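Local atomic coordinates of DR2417 (Deinococcus radiodurans, PDB entry 4XWW), a protein that probably degrades and matures RNA as a metal-dependent 5'-3' exonuclease, possibly also cutting internally, and works as a homodimer of the metallo-beta-lactamase superfamily. Residues 243-248 / 312-317; 340-345 / 368-373; 267-272 / 306-311; 323-328 / 355-360. All coordinates share one frame; numbering follows the deposited sequence. Where two conformers were deposited one is given.

Contact 1: 243-248 / 312-317; sequences TTFASQ and GSQGQP. With nucleotides of chain C.
S313 sits wedged between T243 and F245, with its CB turned into the loop that follows strand 240-243. That CB lies 3.5 Å from T243 OG1 and nearly as close to the carbonyl carbon of T244. T243 puts OG1 anti to its backbone N (chi1 -174°), and from there the hydroxyl meets the start of the type I turn G312-G315; it comes within 3.1 Å of S313 N, but at too poor an angle to bond, and its hydrogen bond goes instead to the carbonyl of C310. From the other flank, F245 brings the CD1 corner of its ring to 3.5 Å from S313 OG, approaching obliquely. CE1 of the same ring reaches NE2 of Q314, whose amide is tilted 30° from the ring and is held by N345 O at NE2 and by I347 N at OE1. Both loops leave the C-terminal ends of neighbouring parallel strands, 240-243 and 306-310, in the beta-CASP domain, the edge of the sheet where RNA lies. F245 belongs to the site where UMP has been seen in this protein. Water 1 lies between the loops, 2.7 Å from T244 O; it accepts from G312 N and makes a weak contact to OP1 of U5 of chain C. The peptide N-H of A246 grips OP2 of U5 of chain C at 3.0 Å, while Q316 lays its amide NE2 3.1 Å from O2' of U4 of chain C.

Contact 2: 340-345 / 368-373; sequences VILSSN and VVYPPT
V340 and I341 run parallel to V368 and V369 as adjacent strands, paired by two backbone hydrogen bonds, V369 N to V340 O at 2.9 Å and L342 N to V369 O at 2.8 Å. On one face of the sheet I341 and V369 lie side by side and point the same way, I341 CG1 touching V369 CB at 3.9 Å; helix 222-234 covers this pair. V340 and V368 face the other way, onto L361 of helix 351-364. Beyond the paired residues the chains part. L342 CB still meets Y370 CB at 4.0 Å, but the phenol leads off to the hydroxyl of Y362 and to E214 of the second subunit. P371 packs where the chains part: its CD lies against the carbonyl oxygens of both L342 and S344, 3.5 Å from each. With CG anti to its carbonyl carbon (chi1 -86°), N345 directs its amide to the P371 ring, crossing it obliquely, and OD1 lies 3.5 Å from P371 CB and close to CG. Water 2 closes this end by donating to both N345 OD1 and P371 O, each at 2.7 Å. N345 also packs on H377, a predicted substrate-binding residue. Strand 339-342, helix 351-364 and strand 367-369 thus make a beta-alpha-beta crossover at one edge of the five-stranded parallel sheet.

Contact 3: 267-272 / 306-311; sequences VMEGRS and VLFVCT. With nucleotides of chain C.
T311 and S272 clasp one phosphate of the RNA: T311 OG1 donates to OP1 of U6 of chain C at 2.6 Å, and the backbone N of S272 donates to OP2 at 2.9 Å. R271 reaches on, its NH1 bonding OP2 of U7 of chain C at 3.1 Å in the guanidinium plane, while one guanidinium face lies over the U6 base near N3. The T311 hydroxyl is also bonded to V320 N, which helps to fix its rotation. G270, the N-cap of helix 271-282, passes its CA 3.5 Å from T311 OG1, where a CB would clash. Behind this, V267 N to L307 O, V309 N to V267 O, E269 N to V309 O and T311 N to E269 O bond the parallel strands. The F308 ring lies beside V267, CD2 to CB 3.6 Å; on the other face M268 SD meets V309 CB. The hydrogen bonds to RNA here all go to phosphate oxygens and none to a base, consistent with binding that depends little on sequence.

Contact 4: 323-328 / 355-360; sequences RLAFGT and NLIVNR. With nucleotides of chain C.
A325 and F326, at the end of helix 320-326, meet L356, I357 and R360 of helix 351-364 chiefly through apolar contacts. A325 points its CB toward the neighbouring helix and touches I357 CG2 at 3.8 Å; being so small, it lets the backbones close to 5.7 Å between the CA atoms of A325 and R360. F326 fills the flank: with CG anti to its carbonyl carbon (chi1 -71°) the side chain turns toward helix 351-364. It crosses L356 at about a right angle, and L356 CD2 lies in the ring plane against CZ, 3.5 Å away. CE2 of the same ring reaches I357 CG1 more loosely, at 4.3 Å.

The polar residue R360 contributes mainly its aliphatic part. Its CB packs on the carbonyl oxygen of A325 at 3.5 Å, and its CG on F326 CE1 at 3.9 Å. The guanidinium plane stands 88° from the ring, and NH1 makes a salt bridge with E363 of the same helix.

Backbone hydrogen bonds finish the first helix. T328 N returns to R323 O at 2.8 Å and G327 N to L324 O, a Schellman motif with G327 at positive phi. Elsewhere on helix 351-364, N355 and N359 bond E405 and R407 of the second subunit. Helix 351-364 joins neighbouring strands, while helix 320-326 leads from strand 306-310 to strand 339-342 past strand 240-243; packed side by side, they are part of the helical layer over the parallel sheet of the beta-CASP domain.

How the contacts relate
Contacts 2 and 3 hold opposite edges of one five-stranded parallel sheet, strands 339-342 with 367-369 and 265-269 with 306-310, and both rest on buried backbone hydrogen bonds. Contact 1 lies between them at the strand ends, where T243 O pairs with S343 N of contact 2. It is fully buried yet relies on packing and one water rather than direct bonds. Contacts 1 and 3 both bind RNA phosphates of chain C, contact 1 at U5, contact 3 at U6 and U7. Contact 4 is only partly buried and mostly apolar, but V358 of its second helix packs on L342 of contact 2, and I357 touches G315 of contact 1. Contacts 2 and 4 both reach the second subunit.

Contact 1: 243-248 / 312-317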
# COMPACT_ATOMS: atom_id res chain seq x y z
N THR A 243 1.51 -17.10 -12.26
CA THR A 243 0.70 -15.93 -12.61
C THR A 243 1.58 -14.82 -13.11
O THR A 243 2.74 -14.68 -12.71
CB THR A 243 -0.13 -15.42 -11.40
OG1 THR A 243 -1.01 -14.37 -11.82
CG2 THR A 243 0.78 -14.87 -10.29
N THR A 244 1.05 -14.06 -14.08
CA THR A 244 1.72 -12.91 -14.62
C THR A 244 0.59 -12.06 -15.20
O THR A 244 -0.58 -12.45 -15.09
CB THR A 244 2.77 -13.32 -15.68
OG1 THR A 244 3.58 -12.21 -16.04
CG2 THR A 244 2.07 -13.91 -16.90
N PHE A 245 0.88 -10.90 -15.79
CA PHE A 245 -0.18 -10.14 -16.47
C PHE A 245 -0.70 -10.96 -17.65
O PHE A 245 0.11 -11.53 -18.37
CB PHE A 245 0.34 -8.78 -16.97
CG PHE A 245 1.17 -8.03 -15.96
CD1 PHE A 245 0.61 -7.60 -14.77
CD2 PHE A 245 2.51 -7.76 -16.20
CE1 PHE A 245 1.36 -6.91 -13.84
CE2 PHE A 245 3.27 -7.06 -15.27
CZ PHE A 245 2.70 -6.64 -14.09
N ALA A 246 -2.01 -11.02 -17.87
CA ALA A 246 -2.53 -11.83 -18.99
C ALA A 246 -2.06 -11.31 -20.35
O ALA A 246 -2.01 -12.05 -21.32
CB ALA A 246 -4.06 -11.88 -18.97
N SER A 247 -1.68 -10.05 -20.39
CA SER A 247 -1.22 -9.43 -21.62
C SER A 247 0.29 -9.54 -21.86
O SER A 247 0.81 -9.01 -22.84
CB SER A 247 -1.63 -7.96 -21.64
OG SER A 247 -0.88 -7.20 -20.71
N GLN A 248 1.01 -10.23 -20.95
CA GLN A 248 2.45 -10.36 -21.13
C GLN A 248 2.68 -11.50 -22.09
O GLN A 248 3.11 -12.59 -21.71
CB GLN A 248 3.18 -10.62 -19.81
CG GLN A 248 4.35 -9.65 -19.55
CD GLN A 248 5.48 -9.67 -20.61
OE1 GLN A 248 5.38 -10.30 -21.67
NE2 GLN A 248 6.55 -8.95 -20.31
N GLY A 312 -4.39 -13.04 -11.76
CA GLY A 312 -4.33 -12.65 -10.37
C GLY A 312 -3.00 -12.14 -9.86
O GLY A 312 -2.80 -12.10 -8.66
N SER A 313 -2.12 -11.70 -10.76
CA SER A 313 -0.75 -11.36 -10.39
C SER A 313 -0.67 -10.17 -9.44
O SER A 313 0.33 -9.99 -8.73
CB SER A 313 0.08 -11.08 -11.65
OG SER A 313 -0.23 -9.81 -12.18
N GLN A 314 -1.72 -9.37 -9.39
CA GLN A 314 -1.74 -8.19 -8.52
C GLN A 314 -2.58 -8.40 -7.27
O GLN A 314 -2.98 -7.44 -6.62
CB GLN A 314 -2.25 -6.97 -9.30
CG GLN A 314 -1.24 -6.44 -10.32
CD GLN A 314 0.12 -6.15 -9.70
OE1 GLN A 314 0.24 -5.31 -8.81
NE2 GLN A 314 1.15 -6.86 -10.17
N GLY A 315 -2.84 -9.65 -6.93
CA GLY A 315 -3.51 -9.95 -5.67
C GLY A 315 -5.02 -9.85 -5.65
O GLY A 315 -5.62 -9.86 -4.57
N GLN A 316 -5.63 -9.75 -6.83
CA GLN A 316 -7.08 -9.66 -6.94
C GLN A 316 -7.72 -10.89 -6.29
O GLN A 316 -7.51 -12.01 -6.74
CB GLN A 316 -7.52 -9.54 -8.40
CG GLN A 316 -6.90 -8.37 -9.18
CD GLN A 316 -5.65 -8.75 -9.95
OE1 GLN A 316 -4.84 -9.56 -9.50
NE2 GLN A 316 -5.49 -8.18 -11.15
N PRO A 317 -8.51 -10.69 -5.21
CA PRO A 317 -9.11 -11.83 -4.52
C PRO A 317 -10.02 -12.72 -5.38
O PRO A 317 -10.14 -13.91 -5.08
CB PRO A 317 -9.91 -11.17 -3.40
CG PRO A 317 -9.19 -9.91 -3.12
CD PRO A 317 -8.75 -9.43 -4.49
P U C 5 -4.95 -8.94 -15.79
OP1 U C 5 -4.02 -8.56 -14.70
OP2 U C 5 -4.62 -10.09 -16.66
O5' U C 5 -6.38 -9.20 -15.16
C5' U C 5 -6.57 -10.28 -14.23
C4' U C 5 -7.65 -9.96 -13.24
O4' U C 5 -7.96 -8.54 -13.26
C3' U C 5 -9.00 -10.61 -13.51
O3' U C 5 -9.03 -11.98 -13.13
C2' U C 5 -9.92 -9.73 -12.68
O2' U C 5 -9.85 -10.00 -11.30
C1' U C 5 -9.33 -8.35 -12.97
N1 U C 5 -9.97 -7.70 -14.12
C2 U C 5 -11.17 -7.04 -13.90
O2 U C 5 -11.68 -6.96 -12.79
N3 U C 5 -11.73 -6.47 -15.01
C4 U C 5 -11.24 -6.50 -16.30
O4 U C 5 -11.87 -5.93 -17.20
C5 U C 5 -10.01 -7.21 -16.45
C6 U C 5 -9.43 -7.78 -15.38
P U C 4 -2.98 -4.63 -19.26
OP1 U C 4 -2.37 -5.74 -20.02
OP2 U C 4 -3.13 -3.30 -19.89
O5' U C 4 -4.40 -5.16 -18.76
C5' U C 4 -5.12 -4.50 -17.71
C4' U C 4 -4.94 -5.24 -16.41
O4' U C 4 -5.29 -4.35 -15.31
C3' U C 4 -5.81 -6.48 -16.22
O3' U C 4 -5.17 -7.66 -16.72
C2' U C 4 -6.10 -6.46 -14.73
O2' U C 4 -5.02 -6.88 -13.92
C1' U C 4 -6.27 -4.96 -14.50
N1 U C 4 -7.59 -4.45 -14.91
C2 U C 4 -8.52 -4.21 -13.93
O2 U C 4 -8.30 -4.40 -12.74
N3 U C 4 -9.73 -3.74 -14.38
C4 U C 4 -10.09 -3.50 -15.68
O4 U C 4 -11.22 -3.07 -15.93
C5 U C 4 -9.07 -3.77 -16.65
C6 U C 4 -7.88 -4.23 -16.24
O HOH W 1 -2.92 -11.62 -14.10

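Contact 2: 340-345 / 368-373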
# COMPACT_ATOMS: atom_id res chain seq x y z
N VAL A 340 3.95 -22.37 -6.60
CA VAL A 340 3.31 -21.19 -7.17
C VAL A 340 4.35 -20.13 -7.47
O VAL A 340 5.14 -19.75 -6.60
CB VAL A 340 2.23 -20.62 -6.25
CG1 VAL A 340 1.72 -19.25 -6.81
CG2 VAL A 340 1.10 -21.61 -6.14
N ILE A 341 4.37 -19.67 -8.72
CA ILE A 341 5.33 -18.66 -9.14
C ILE A 341 4.61 -17.36 -9.45
O ILE A 341 3.70 -17.32 -10.29
CB ILE A 341 6.11 -19.10 -10.40
CG1 ILE A 341 6.88 -20.41 -10.18
CG2 ILE A 341 7.04 -17.98 -10.90
CD1 ILE A 341 7.35 -21.07 -11.50
N LEU A 342 5.02 -16.29 -8.78
CA LEU A 342 4.53 -14.95 -9.09
C LEU A 342 5.51 -14.28 -10.05
O LEU A 342 6.52 -13.73 -9.63
CB LEU A 342 4.37 -14.10 -7.81
CG LEU A 342 3.60 -14.78 -6.68
CD1 LEU A 342 3.39 -13.83 -5.47
CD2 LEU A 342 2.30 -15.33 -7.15
N SER A 343 5.22 -14.37 -11.35
CA SER A 343 6.07 -13.80 -12.39
C SER A 343 5.65 -12.35 -12.61
O SER A 343 5.12 -11.99 -13.66
CB SER A 343 5.98 -14.62 -13.68
OG SER A 343 6.96 -14.22 -14.64
N SER A 344 5.90 -11.52 -11.60
CA SER A 344 5.40 -10.15 -11.52
C SER A 344 5.93 -9.51 -10.24
O SER A 344 6.43 -10.20 -9.36
CB SER A 344 3.87 -10.10 -11.52
OG SER A 344 3.37 -10.85 -10.44
N ASN A 345 5.81 -8.19 -10.16
CA ASN A 345 6.11 -7.43 -8.97
C ASN A 345 4.85 -6.68 -8.65
O ASN A 345 4.15 -6.23 -9.55
CB ASN A 345 7.25 -6.44 -9.20
CG ASN A 345 8.61 -7.05 -9.00
OD1 ASN A 345 8.83 -7.84 -8.08
ND2 ASN A 345 9.56 -6.65 -9.84
N VAL A 368 6.61 -21.19 -2.71
CA VAL A 368 6.23 -19.90 -3.26
C VAL A 368 7.46 -19.21 -3.81
O VAL A 368 8.46 -19.04 -3.10
CB VAL A 368 5.56 -18.98 -2.21
CG1 VAL A 368 4.78 -17.87 -2.91
CG2 VAL A 368 4.66 -19.79 -1.27
N VAL A 369 7.37 -18.81 -5.07
CA VAL A 369 8.51 -18.30 -5.82
C VAL A 369 8.19 -16.92 -6.38
O VAL A 369 7.23 -16.76 -7.14
CB VAL A 369 8.86 -19.28 -6.98
CG1 VAL A 369 9.94 -18.70 -7.87
CG2 VAL A 369 9.29 -20.62 -6.42
N TYR A 370 8.99 -15.92 -6.00
CA TYR A 370 8.74 -14.53 -6.44
C TYR A 370 10.00 -13.69 -6.35
O TYR A 370 10.99 -14.10 -5.71
CB TYR A 370 7.64 -13.88 -5.60
CG TYR A 370 7.82 -14.12 -4.12
CD1 TYR A 370 8.76 -13.40 -3.38
CD2 TYR A 370 7.08 -15.08 -3.47
CE1 TYR A 370 8.94 -13.65 -2.02
CE2 TYR A 370 7.24 -15.33 -2.11
CZ TYR A 370 8.17 -14.61 -1.39
OH TYR A 370 8.32 -14.90 -0.06
N PRO A 371 10.01 -12.52 -7.01
CA PRO A 371 11.17 -11.62 -6.89
C PRO A 371 11.14 -10.95 -5.52
O PRO A 371 10.07 -10.77 -4.98
CB PRO A 371 10.95 -10.59 -8.00
CG PRO A 371 9.92 -11.20 -8.90
CD PRO A 371 9.05 -12.01 -8.01
N PRO A 372 12.31 -10.53 -5.03
CA PRO A 372 13.61 -10.59 -5.68
C PRO A 372 14.38 -11.88 -5.42
O PRO A 372 15.42 -12.09 -6.03
CB PRO A 372 14.35 -9.40 -5.06
CG PRO A 372 13.77 -9.30 -3.72
CD PRO A 372 12.32 -9.65 -3.85
N THR A 373 13.85 -12.75 -4.56
CA THR A 373 14.48 -14.02 -4.25
C THR A 373 14.81 -14.79 -5.52
O THR A 373 15.90 -15.34 -5.68
CB THR A 373 13.57 -14.87 -3.35
OG1 THR A 373 13.08 -14.06 -2.27
CG2 THR A 373 14.32 -16.06 -2.81
O HOH W 2 8.23 -9.00 -5.71

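Contact 3: 267-272 / 306-311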
# COMPACT_ATOMS: atom_id res chain seq x y z
N VAL A 267 -2.51 -25.23 -18.84
CA VAL A 267 -3.89 -24.81 -18.68
C VAL A 267 -3.89 -23.30 -18.52
O VAL A 267 -3.17 -22.76 -17.67
CB VAL A 267 -4.58 -25.42 -17.43
CG1 VAL A 267 -6.02 -24.92 -17.32
CG2 VAL A 267 -4.57 -26.93 -17.46
N MET A 268 -4.67 -22.62 -19.34
CA MET A 268 -4.83 -21.18 -19.21
C MET A 268 -6.06 -20.96 -18.34
O MET A 268 -7.16 -21.38 -18.69
CB MET A 268 -4.97 -20.51 -20.57
CG MET A 268 -3.77 -20.74 -21.51
SD MET A 268 -2.27 -19.81 -21.08
CE MET A 268 -2.67 -18.20 -21.77
N GLU A 269 -5.87 -20.31 -17.20
CA GLU A 269 -6.94 -20.15 -16.22
C GLU A 269 -7.25 -18.69 -15.96
O GLU A 269 -6.37 -17.90 -15.65
CB GLU A 269 -6.57 -20.83 -14.90
CG GLU A 269 -6.70 -22.34 -14.89
CD GLU A 269 -8.11 -22.81 -14.61
OE1 GLU A 269 -8.85 -22.15 -13.84
OE2 GLU A 269 -8.48 -23.86 -15.16
N GLY A 270 -8.53 -18.34 -16.05
CA GLY A 270 -8.95 -16.99 -15.73
C GLY A 270 -9.44 -16.36 -17.01
O GLY A 270 -8.79 -16.48 -18.05
N ARG A 271 -10.60 -15.71 -16.92
CA ARG A 271 -11.23 -15.11 -18.10
C ARG A 271 -10.25 -14.27 -18.91
O ARG A 271 -10.16 -14.40 -20.14
CB ARG A 271 -12.42 -14.23 -17.68
CG ARG A 271 -13.27 -13.81 -18.86
CD ARG A 271 -14.08 -12.56 -18.58
NE ARG A 271 -15.12 -12.75 -17.57
CZ ARG A 271 -16.32 -12.18 -17.62
NH1 ARG A 271 -17.21 -12.40 -16.66
NH2 ARG A 271 -16.63 -11.39 -18.64
N SER A 272 -9.51 -13.43 -18.21
CA SER A 272 -8.59 -12.51 -18.88
C SER A 272 -7.45 -13.24 -19.61
O SER A 272 -7.02 -12.81 -20.68
CB SER A 272 -8.04 -11.51 -17.87
OG SER A 272 -7.85 -10.24 -18.48
N VAL A 306 2.10 -30.94 -15.24
CA VAL A 306 1.04 -29.94 -15.27
C VAL A 306 1.54 -28.51 -15.00
O VAL A 306 2.30 -28.28 -14.06
CB VAL A 306 -0.05 -30.32 -14.26
CG1 VAL A 306 -1.09 -29.25 -14.18
CG2 VAL A 306 -0.68 -31.66 -14.65
N LEU A 307 1.14 -27.57 -15.86
CA LEU A 307 1.42 -26.17 -15.59
C LEU A 307 0.16 -25.31 -15.80
O LEU A 307 -0.47 -25.36 -16.85
CB LEU A 307 2.57 -25.67 -16.48
CG LEU A 307 3.18 -24.34 -16.02
CD1 LEU A 307 4.66 -24.29 -16.38
CD2 LEU A 307 2.47 -23.17 -16.65
N PHE A 308 -0.21 -24.55 -14.78
CA PHE A 308 -1.33 -23.63 -14.85
C PHE A 308 -0.80 -22.21 -15.01
O PHE A 308 -0.01 -21.75 -14.18
CB PHE A 308 -2.19 -23.69 -13.58
CG PHE A 308 -2.92 -24.98 -13.38
CD1 PHE A 308 -2.32 -26.03 -12.68
CD2 PHE A 308 -4.22 -25.14 -13.82
CE1 PHE A 308 -3.01 -27.22 -12.47
CE2 PHE A 308 -4.90 -26.31 -13.61
CZ PHE A 308 -4.30 -27.36 -12.94
N VAL A 309 -1.25 -21.51 -16.04
CA VAL A 309 -0.94 -20.08 -16.20
C VAL A 309 -2.21 -19.35 -15.81
O VAL A 309 -3.25 -19.56 -16.43
CB VAL A 309 -0.51 -19.73 -17.64
CG1 VAL A 309 -0.18 -18.26 -17.75
CG2 VAL A 309 0.67 -20.57 -18.05
N CYS A 310 -2.14 -18.54 -14.74
CA CYS A 310 -3.32 -18.03 -14.02
C CYS A 310 -3.40 -16.50 -13.92
O CYS A 310 -2.38 -15.84 -13.78
CB CYS A 310 -3.35 -18.57 -12.59
SG CYS A 310 -3.12 -20.35 -12.34
N THR A 311 -4.62 -15.96 -13.91
CA THR A 311 -4.85 -14.56 -13.59
C THR A 311 -4.63 -14.30 -12.11
O THR A 311 -4.72 -15.22 -11.30
CB THR A 311 -6.28 -14.17 -13.94
OG1 THR A 311 -7.18 -15.10 -13.33
CG2 THR A 311 -6.49 -14.20 -15.47
P U C 6 -9.91 -13.00 -13.97
OP1 U C 6 -9.67 -14.37 -13.43
OP2 U C 6 -9.74 -12.71 -15.42
O5' U C 6 -11.41 -12.57 -13.61
C5' U C 6 -11.86 -12.51 -12.26
C4' U C 6 -13.22 -11.85 -12.18
O4' U C 6 -13.12 -10.48 -12.64
C3' U C 6 -14.29 -12.46 -13.07
O3' U C 6 -14.88 -13.62 -12.50
C2' U C 6 -15.25 -11.31 -13.28
O2' U C 6 -16.07 -11.11 -12.13
C1' U C 6 -14.28 -10.13 -13.38
N1 U C 6 -13.90 -9.85 -14.79
C2 U C 6 -14.71 -9.00 -15.51
O2 U C 6 -15.71 -8.49 -15.04
N3 U C 6 -14.32 -8.78 -16.81
C4 U C 6 -13.21 -9.30 -17.45
O4 U C 6 -12.99 -9.01 -18.63
C5 U C 6 -12.42 -10.17 -16.64
C6 U C 6 -12.78 -10.41 -15.37
P U C 5 -4.95 -8.94 -15.79
OP1 U C 5 -4.02 -8.56 -14.70
OP2 U C 5 -4.62 -10.09 -16.66
O5' U C 5 -6.38 -9.20 -15.16
C5' U C 5 -6.57 -10.28 -14.23
C4' U C 5 -7.65 -9.96 -13.24
O4' U C 5 -7.96 -8.54 -13.26
C3' U C 5 -9.00 -10.61 -13.51
O3' U C 5 -9.03 -11.98 -13.13
C2' U C 5 -9.92 -9.73 -12.68
O2' U C 5 -9.85 -10.00 -11.30
C1' U C 5 -9.33 -8.35 -12.97
N1 U C 5 -9.97 -7.70 -14.12
C2 U C 5 -11.17 -7.04 -13.90
O2 U C 5 -11.68 -6.96 -12.79
N3 U C 5 -11.73 -6.47 -15.01
C4 U C 5 -11.24 -6.50 -16.30
O4 U C 5 -11.87 -5.93 -17.20
C5 U C 5 -10.01 -7.21 -16.45
C6 U C 5 -9.43 -7.78 -15.38
P U C 7 -15.44 -14.77 -13.46
OP1 U C 7 -14.29 -15.38 -14.16
OP2 U C 7 -16.56 -14.20 -14.24
O5' U C 7 -16.04 -15.83 -12.43
C5' U C 7 -15.18 -16.58 -11.56
C4' U C 7 -15.77 -16.65 -10.17
O4' U C 7 -17.20 -16.87 -10.27
C3' U C 7 -15.24 -17.78 -9.29
O3' U C 7 -15.29 -17.40 -7.92
C2' U C 7 -16.24 -18.89 -9.58
O2' U C 7 -16.30 -19.85 -8.54
C1' U C 7 -17.54 -18.11 -9.68
N1 U C 7 -18.58 -18.77 -10.49
C2 U C 7 -18.80 -20.12 -10.28
O2 U C 7 -18.18 -20.77 -9.46
N3 U C 7 -19.79 -20.67 -11.05
C4 U C 7 -20.56 -20.03 -12.00
O4 U C 7 -21.41 -20.68 -12.62
C5 U C 7 -20.28 -18.64 -12.16
C6 U C 7 -19.33 -18.07 -11.42

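Contact 4: 323-328 / 355-360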
# COMPACT_ATOMS: atom_id res chain seq x y z
N ARG A 323 -8.44 -17.00 -5.65
CA ARG A 323 -9.34 -18.05 -5.23
C ARG A 323 -8.57 -19.31 -4.81
O ARG A 323 -8.96 -19.97 -3.84
CB ARG A 323 -10.35 -18.36 -6.32
CG ARG A 323 -11.13 -17.12 -6.72
CD ARG A 323 -12.46 -17.46 -7.31
NE ARG A 323 -12.34 -18.41 -8.42
CZ ARG A 323 -12.04 -18.07 -9.67
NH1 ARG A 323 -11.81 -16.80 -9.98
NH2 ARG A 323 -11.97 -19.01 -10.60
N LEU A 324 -7.50 -19.64 -5.51
CA LEU A 324 -6.64 -20.76 -5.11
C LEU A 324 -6.06 -20.55 -3.71
O LEU A 324 -6.08 -21.47 -2.88
CB LEU A 324 -5.50 -20.96 -6.13
CG LEU A 324 -5.92 -21.47 -7.50
CD1 LEU A 324 -4.74 -21.43 -8.45
CD2 LEU A 324 -6.45 -22.88 -7.36
N ALA A 325 -5.58 -19.33 -3.45
CA ALA A 325 -4.93 -18.97 -2.19
C ALA A 325 -5.92 -19.02 -1.04
O ALA A 325 -5.55 -19.35 0.09
CB ALA A 325 -4.30 -17.59 -2.29
N PHE A 326 -7.17 -18.68 -1.31
CA PHE A 326 -8.16 -18.63 -0.24
C PHE A 326 -8.97 -19.91 -0.12
O PHE A 326 -9.84 -20.02 0.74
CB PHE A 326 -9.07 -17.42 -0.43
CG PHE A 326 -8.39 -16.11 -0.15
CD1 PHE A 326 -8.05 -15.76 1.14
CD2 PHE A 326 -8.06 -15.25 -1.18
CE1 PHE A 326 -7.41 -14.56 1.40
CE2 PHE A 326 -7.41 -14.06 -0.93
CZ PHE A 326 -7.09 -13.72 0.36
N GLY A 327 -8.67 -20.88 -0.98
CA GLY A 327 -9.33 -22.17 -0.93
C GLY A 327 -10.75 -22.15 -1.46
O GLY A 327 -11.58 -22.97 -1.07
N THR A 328 -11.04 -21.22 -2.37
CA THR A 328 -12.41 -21.07 -2.86
C THR A 328 -12.54 -21.36 -4.36
O THR A 328 -13.59 -21.09 -4.95
CB THR A 328 -12.96 -19.66 -2.58
OG1 THR A 328 -12.12 -18.68 -3.19
CG2 THR A 328 -13.04 -19.40 -1.07
N ASN A 355 0.74 -9.43 -0.71
CA ASN A 355 1.29 -10.03 0.53
C ASN A 355 0.30 -10.96 1.17
O ASN A 355 0.67 -11.99 1.79
CB ASN A 355 1.69 -8.94 1.51
CG ASN A 355 2.36 -9.50 2.74
OD1 ASN A 355 3.42 -10.11 2.65
ND2 ASN A 355 1.74 -9.30 3.90
N LEU A 356 -0.98 -10.61 1.04
CA LEU A 356 -2.02 -11.38 1.68
C LEU A 356 -2.05 -12.76 1.03
O LEU A 356 -2.16 -13.78 1.70
CB LEU A 356 -3.38 -10.70 1.54
CG LEU A 356 -4.59 -11.54 1.96
CD1 LEU A 356 -4.47 -11.93 3.42
CD2 LEU A 356 -5.88 -10.78 1.70
N ILE A 357 -1.92 -12.76 -0.29
CA ILE A 357 -1.96 -14.01 -1.04
C ILE A 357 -0.70 -14.82 -0.76
O ILE A 357 -0.79 -16.04 -0.57
CB ILE A 357 -2.12 -13.75 -2.54
CG1 ILE A 357 -3.58 -13.37 -2.80
CG2 ILE A 357 -1.74 -14.99 -3.34
CD1 ILE A 357 -3.88 -13.01 -4.23
N VAL A 358 0.44 -14.14 -0.69
CA VAL A 358 1.69 -14.85 -0.43
C VAL A 358 1.63 -15.58 0.92
O VAL A 358 1.97 -16.76 1.01
CB VAL A 358 2.89 -13.90 -0.48
CG1 VAL A 358 4.15 -14.56 0.13
CG2 VAL A 358 3.15 -13.51 -1.94
N ASN A 359 1.17 -14.90 1.96
CA ASN A 359 1.08 -15.57 3.26
C ASN A 359 0.09 -16.73 3.27
O ASN A 359 0.33 -17.74 3.93
CB ASN A 359 0.73 -14.56 4.36
CG ASN A 359 1.95 -13.80 4.84
OD1 ASN A 359 2.95 -14.41 5.19
ND2 ASN A 359 1.90 -12.48 4.78
N ARG A 360 -1.02 -16.61 2.54
CA ARG A 360 -1.95 -17.73 2.47
C ARG A 360 -1.33 -18.92 1.74
O ARG A 360 -1.56 -20.07 2.13
CB ARG A 360 -3.26 -17.33 1.79
CG ARG A 360 -4.08 -16.28 2.55
CD ARG A 360 -4.77 -16.85 3.78
NE ARG A 360 -5.18 -15.79 4.69
CZ ARG A 360 -4.40 -15.26 5.63
NH1 ARG A 360 -3.16 -15.70 5.78
NH2 ARG A 360 -4.86 -14.29 6.42
P U C 7 -15.44 -14.77 -13.46
OP1 U C 7 -14.29 -15.38 -14.16
OP2 U C 7 -16.56 -14.20 -14.24
O5' U C 7 -16.04 -15.83 -12.43
C5' U C 7 -15.18 -16.58 -11.56
C4' U C 7 -15.77 -16.65 -10.17
O4' U C 7 -17.20 -16.87 -10.27
C3' U C 7 -15.24 -17.78 -9.29
O3' U C 7 -15.29 -17.40 -7.92
C2' U C 7 -16.24 -18.89 -9.58
O2' U C 7 -16.30 -19.85 -8.54
C1' U C 7 -17.54 -18.11 -9.68
N1 U C 7 -18.58 -18.77 -10.49
C2 U C 7 -18.80 -20.12 -10.28
O2 U C 7 -18.18 -20.77 -9.46
N3 U C 7 -19.79 -20.67 -11.05
C4 U C 7 -20.56 -20.03 -12.00
O4 U C 7 -21.41 -20.68 -12.62
C5 U C 7 -20.28 -18.64 -12.16
C6 U C 7 -19.33 -18.07 -11.42